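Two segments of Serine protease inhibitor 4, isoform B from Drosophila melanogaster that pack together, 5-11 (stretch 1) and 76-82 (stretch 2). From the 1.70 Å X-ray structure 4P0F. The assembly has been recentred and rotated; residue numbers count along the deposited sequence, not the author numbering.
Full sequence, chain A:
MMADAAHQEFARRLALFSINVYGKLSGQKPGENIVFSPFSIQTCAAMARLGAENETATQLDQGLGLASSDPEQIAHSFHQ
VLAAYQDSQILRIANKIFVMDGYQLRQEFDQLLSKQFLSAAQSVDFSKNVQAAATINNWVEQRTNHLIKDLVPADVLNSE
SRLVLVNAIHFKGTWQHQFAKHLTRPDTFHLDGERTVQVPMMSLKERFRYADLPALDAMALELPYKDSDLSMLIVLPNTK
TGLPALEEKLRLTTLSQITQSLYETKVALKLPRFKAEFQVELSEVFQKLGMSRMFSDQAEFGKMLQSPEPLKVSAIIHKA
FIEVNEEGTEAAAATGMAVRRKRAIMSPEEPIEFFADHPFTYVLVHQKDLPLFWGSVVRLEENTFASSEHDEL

Stretch 1, residues 5-11: AAHQEFA
Stretch 2, residues 76-82: HSFHQVL

How are the two backbones placed? Residues 6-11 form a helix that runs on later in the chain, and 76-82 lie within a longer one, with phi near -65° and psi near -40° through most of both. Bonds such as Phe-10 N to Ala-6 O (3.1 Å) and Gln-80 N to His-76 O (3.1 Å) keep the turns regular. The axes cross almost at right angles, with 95° between their N-to-C directions and a signed crossing angle of -95°, and approach to 10.3 Å. Two pairs set the register: Phe-10 CA lies 7.2 Å from Ser-77 CA, and His-7 CA lies 7.8 Å from Gln-80 CA. The contact is modest, burying 299 Å², both sides summed.

What does Phe-10 do at the centre? It gives up 104 Å², the largest share, and its CA-to-CB bond points toward stretch 2. With chi1 t (-177°) and chi2 -83°, its flat ring offers different surfaces to different neighbours. The ring edge meets the face of Phe-78, centroids 4.9 Å apart and planes at 87°, with Phe-10 CZ 3.7 Å from Phe-78 CE2. Phe-78 starts with its CA-to-CB bond away from stretch 1, yet chi1 m (-78°) and chi2 83° leave the end of its side chain nearer. Both phenylalanines are buried, as suits hydrocarbon rings without polar groups to satisfy.

Which other residues touch that ring? Val-81, chi1 t (-178°), points toward stretch 1 and sets its CG2 over one face of Phe-10, 4.0 Å from the ring centroid and 18° off the normal, a CH-pi contact; the same CG2 is 3.9 Å from Phe-10 CE1. Ser-77, chi1 p (73°), has its CA-to-CB bond sideways; Phe-10 CD2 lies 3.8 Å from the backbone Ser-77 O and 4.0 Å from Ser-77 OG.

How does Gln-80 cover the outer part of the contact? It contributes 59 Å², pointing toward stretch 1 with chi1 m (-74°), chi2 t (-177°) and chi3 -54°, an extended arm that reaches the first turn of the other helix. There Gln-80 OE1 lies 4.0 Å from Ala-6 CB. His-7, chi1 m (-64°) and chi2 -177°, brings its ring edge round so that His-7 NE2 is 3.2 Å from Gln-80 NE2, but the angle is poor and no hydrogen bond forms. No hydrogen bond joins the stretches at all; packing round Phe-10 holds them, while poorly ordered Ala-6 and His-7 lie exposed.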

# COMPACT_ATOMS: atom_id res chain seq x y z
N ALA A 5 9.25 -18.45 -9.64
CA ALA A 5 10.55 -17.91 -10.03
C ALA A 5 10.42 -16.43 -10.36
O ALA A 5 10.98 -15.58 -9.68
CB ALA A 5 11.11 -18.68 -11.21
N ALA A 6 9.67 -16.13 -11.42
CA ALA A 6 9.34 -14.75 -11.74
C ALA A 6 8.42 -14.19 -10.66
O ALA A 6 8.53 -13.03 -10.27
CB ALA A 6 8.69 -14.65 -13.11
N HIS A 7 7.52 -15.04 -10.18
CA HIS A 7 6.57 -14.66 -9.14
C HIS A 7 7.28 -14.40 -7.81
O HIS A 7 6.94 -13.45 -7.09
CB HIS A 7 5.52 -15.75 -8.96
CG HIS A 7 4.65 -15.96 -10.17
ND1 HIS A 7 3.60 -16.85 -10.18
CD2 HIS A 7 4.69 -15.40 -11.40
CE1 HIS A 7 3.02 -16.82 -11.37
NE2 HIS A 7 3.67 -15.96 -12.13
N GLN A 8 8.25 -15.25 -7.48
CA GLN A 8 9.00 -15.08 -6.24
C GLN A 8 9.80 -13.78 -6.29
O GLN A 8 9.86 -13.05 -5.31
CB GLN A 8 9.95 -16.25 -5.99
CG GLN A 8 9.26 -17.58 -5.74
CD GLN A 8 10.24 -18.66 -5.31
OE1 GLN A 8 10.68 -19.47 -6.13
NE2 GLN A 8 10.58 -18.67 -4.03
N GLU A 9 10.40 -13.48 -7.44
CA GLU A 9 11.17 -12.26 -7.57
C GLU A 9 10.30 -11.03 -7.38
O GLU A 9 10.69 -10.08 -6.71
CB GLU A 9 11.87 -12.17 -8.93
CG GLU A 9 12.64 -10.87 -9.11
CD GLU A 9 13.16 -10.69 -10.52
OE1 GLU A 9 13.91 -11.56 -10.99
OE2 GLU A 9 12.80 -9.66 -11.15
N PHE A 10 9.12 -11.04 -7.99
CA PHE A 10 8.22 -9.90 -7.89
C PHE A 10 7.91 -9.63 -6.43
O PHE A 10 7.95 -8.50 -5.97
CB PHE A 10 6.93 -10.14 -8.68
CG PHE A 10 5.99 -8.96 -8.68
CD1 PHE A 10 5.13 -8.76 -7.62
CD2 PHE A 10 5.98 -8.06 -9.72
CE1 PHE A 10 4.28 -7.67 -7.59
CE2 PHE A 10 5.12 -6.98 -9.70
CZ PHE A 10 4.28 -6.78 -8.64
N ALA A 11 7.60 -10.69 -5.69
CA ALA A 11 7.27 -10.54 -4.28
C ALA A 11 8.46 -10.01 -3.48
O ALA A 11 8.30 -9.11 -2.66
CB ALA A 11 6.80 -11.86 -3.71
N HIS A 76 4.33 -7.28 -18.11
CA HIS A 76 3.94 -8.67 -17.95
C HIS A 76 4.09 -9.14 -16.50
O HIS A 76 3.30 -9.96 -16.04
CB HIS A 76 4.76 -9.56 -18.87
CG HIS A 76 4.24 -10.96 -18.94
ND1 HIS A 76 2.99 -11.26 -19.45
CD2 HIS A 76 4.78 -12.14 -18.56
CE1 HIS A 76 2.79 -12.56 -19.38
NE2 HIS A 76 3.87 -13.12 -18.84
N SER A 77 5.08 -8.61 -15.79
CA SER A 77 5.31 -9.07 -14.42
C SER A 77 4.15 -8.64 -13.52
O SER A 77 3.78 -9.37 -12.59
CB SER A 77 6.65 -8.54 -13.87
OG SER A 77 6.61 -7.15 -13.58
N PHE A 78 3.56 -7.48 -13.80
CA PHE A 78 2.40 -7.02 -13.05
C PHE A 78 1.14 -7.76 -13.49
O PHE A 78 0.27 -8.03 -12.66
CB PHE A 78 2.21 -5.51 -13.20
CG PHE A 78 3.15 -4.71 -12.33
CD1 PHE A 78 4.44 -4.45 -12.76
CD2 PHE A 78 2.76 -4.28 -11.08
CE1 PHE A 78 5.32 -3.75 -11.96
CE2 PHE A 78 3.63 -3.58 -10.28
CZ PHE A 78 4.91 -3.31 -10.72
N HIS A 79 1.05 -8.09 -14.77
CA HIS A 79 -0.13 -8.81 -15.26
C HIS A 79 -0.30 -10.13 -14.55
O HIS A 79 -1.41 -10.53 -14.21
CB HIS A 79 -0.04 -9.08 -16.76
CG HIS A 79 -1.20 -9.86 -17.28
ND1 HIS A 79 -2.46 -9.31 -17.45
CD2 HIS A 79 -1.32 -11.16 -17.63
CE1 HIS A 79 -3.28 -10.24 -17.91
NE2 HIS A 79 -2.62 -11.37 -18.02
N GLN A 80 0.82 -10.82 -14.35
CA GLN A 80 0.81 -12.13 -13.70
C GLN A 80 0.10 -12.06 -12.35
O GLN A 80 -0.70 -12.93 -12.02
CB GLN A 80 2.23 -12.65 -13.53
CG GLN A 80 2.88 -13.14 -14.82
CD GLN A 80 4.27 -13.71 -14.60
OE1 GLN A 80 5.14 -13.06 -14.03
NE2 GLN A 80 4.48 -14.94 -15.06
N VAL A 81 0.36 -11.01 -11.59
CA VAL A 81 -0.26 -10.85 -10.27
C VAL A 81 -1.70 -10.39 -10.37
O VAL A 81 -2.59 -10.94 -9.74
CB VAL A 81 0.51 -9.84 -9.41
CG1 VAL A 81 -0.13 -9.72 -8.02
CG2 VAL A 81 1.97 -10.24 -9.30
N LEU A 82 -1.92 -9.33 -11.16
CA LEU A 82 -3.25 -8.77 -11.32
C LEU A 82 -4.23 -9.81 -11.85
O LEU A 82 -5.38 -9.88 -11.40
CB LEU A 82 -3.19 -7.57 -12.27
CG LEU A 82 -2.39 -6.38 -11.76
CD1 LEU A 82 -2.09 -5.41 -12.89
CD2 LEU A 82 -3.13 -5.66 -10.65